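Side-chain contact in Hsp70/Hsp90 co-chaperone CNS1 (Saccharomyces cerevisiae, PDB 6HFM), which binds the chaperones Hsp90 and Hsp70 as a co-chaperone and stimulates the ATPase activity of the Hsp70 SSA1: residues Arg36-Asp39 with Ser45-Ile48. Residues are numbered along the deposited sequence; the frame is centred on the assembly and turned at random.
Sequences RLED and SQLI
R36 and I48 form the hydrogen-bonded pair of a short antiparallel hairpin in the C-terminal (wheel) domain of Cns1, and they illustrate how the two faces of one ladder can differ. Two bonds join their backbones, R36 N to I48 O at 3.1 Å and I48 N to R36 O at 2.8 Å; E38 N reaches Q46 O at 2.9 Å. On the tightly packed, buried side L37 CD2 and L47 CD1 meet at 4.3 Å, and L47 CD1 also packs on R36 O at 3.6 Å; the L37 side chain lies on M8, L9 and A12 of helix 4-15, and L47 on L9. On the other face, more open to solvent, R36 runs beside I48, with I48 CD1 over one face of the guanidinium while NH1 salt-bridges E66. E38, extended with CG anti to the backbone N (chi1 -166°), brings OE2 alongside Q46, where a water accepts the backbone N-H of Q46 and donates to E38 OE2 at 2.8 Å. Next to the turn, S45 OG accepts the N-H of D39 at 3.1 Å and also bonds to D42 O. Replacing S45 by alanine removes OG, which is likely to leave the D39 amide without this acceptor and D42 O without its hydroxyl partner. The chemistry thus implies a hairpin tied by a hydroxyl near its turn, apolar toward helix 4-15 and mixed on the other face, where charged groups lie beside I48.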
loop_
_atom_site.group_PDB
_atom_site.type_symbol
_atom_site.label_atom_id
_atom_site.label_comp_id
_atom_site.label_asym_id
_atom_site.label_seq_id
_atom_site.Cartn_x
_atom_site.Cartn_y
_atom_site.Cartn_z
ATOM N N ARG A 36 -14.318 -3.407 -1.035
ATOM C CA ARG A 36 -15.734 -3.036 -1.153
ATOM C C ARG A 36 -15.970 -1.539 -1.022
ATOM O O ARG A 36 -15.157 -0.824 -0.436
ATOM C CB ARG A 36 -16.564 -3.767 -0.084
ATOM C CG ARG A 36 -16.356 -3.271 1.340
ATOM C CD ARG A 36 -17.122 -4.129 2.339
ATOM N NE ARG A 36 -17.504 -3.361 3.525
ATOM C CZ ARG A 36 -16.675 -2.993 4.502
ATOM N NH1 ARG A 36 -15.382 -3.310 4.468
ATOM N NH2 ARG A 36 -17.144 -2.293 5.531
ATOM N N LEU A 37 -17.094 -1.094 -1.578
ATOM C CA LEU A 37 -17.665 0.216 -1.272
ATOM C C LEU A 37 -18.422 0.105 0.044
ATOM O O LEU A 37 -19.152 -0.868 0.257
ATOM C CB LEU A 37 -18.627 0.654 -2.379
ATOM C CG LEU A 37 -17.983 0.952 -3.737
ATOM C CD1 LEU A 37 -19.028 0.964 -4.848
ATOM C CD2 LEU A 37 -17.226 2.270 -3.693
ATOM N N GLU A 38 -18.260 1.105 0.910
ATOM C CA GLU A 38 -18.929 1.116 2.219
ATOM C C GLU A 38 -20.441 0.951 2.064
ATOM O O GLU A 38 -21.063 0.194 2.807
ATOM C CB GLU A 38 -18.591 2.389 2.995
ATOM C CG GLU A 38 -18.963 2.320 4.466
ATOM C CD GLU A 38 -18.297 3.394 5.309
ATOM O OE1 GLU A 38 -18.196 3.181 6.539
ATOM O OE2 GLU A 38 -17.883 4.447 4.763
ATOM N N ASP A 39 -21.011 1.645 1.077
ATOM C CA ASP A 39 -22.401 1.448 0.662
ATOM C C ASP A 39 -22.351 0.798 -0.719
ATOM O O ASP A 39 -22.014 1.473 -1.688
ATOM C CB ASP A 39 -23.141 2.787 0.607
ATOM C CG ASP A 39 -23.376 3.389 1.984
ATOM O OD1 ASP A 39 -23.899 4.523 2.054
ATOM O OD2 ASP A 39 -23.045 2.736 3.002
ATOM N N SER A 45 -19.496 6.428 -2.088
ATOM C CA SER A 45 -19.148 6.015 -0.731
ATOM C C SER A 45 -17.685 5.591 -0.693
ATOM O O SER A 45 -17.048 5.408 -1.737
ATOM C CB SER A 45 -20.077 4.905 -0.226
ATOM O OG SER A 45 -19.909 3.685 -0.918
ATOM N N GLN A 46 -17.144 5.461 0.512
ATOM C CA GLN A 46 -15.715 5.194 0.667
ATOM C C GLN A 46 -15.363 3.783 0.208
ATOM O O GLN A 46 -15.952 2.808 0.668
ATOM C CB GLN A 46 -15.271 5.399 2.115
ATOM C CG GLN A 46 -15.409 6.836 2.586
ATOM C CD GLN A 46 -15.160 7.002 4.072
ATOM O OE1 GLN A 46 -14.231 6.414 4.634
ATOM N NE2 GLN A 46 -15.988 7.822 4.720
ATOM N N LEU A 47 -14.428 3.700 -0.733
ATOM C CA LEU A 47 -13.794 2.441 -1.108
ATOM C C LEU A 47 -12.856 2.001 0.014
ATOM O O LEU A 47 -12.051 2.792 0.508
ATOM C CB LEU A 47 -13.026 2.605 -2.417
ATOM C CG LEU A 47 -12.396 1.352 -3.029
ATOM C CD1 LEU A 47 -13.432 0.289 -3.364
ATOM C CD2 LEU A 47 -11.591 1.715 -4.269
ATOM N N ILE A 48 -12.974 0.734 0.408
ATOM C CA ILE A 48 -12.220 0.166 1.527
ATOM C C ILE A 48 -11.426 -1.030 0.995
ATOM O O ILE A 48 -12.010 -1.940 0.400
ATOM C CB ILE A 48 -13.171 -0.290 2.650
ATOM C CG1 ILE A 48 -13.957 0.905 3.206
ATOM C CG2 ILE A 48 -12.400 -0.951 3.785
ATOM C CD1 ILE A 48 -15.200 0.528 3.984
HETATM O O HOH W 1 -19.022 6.013 2.770
#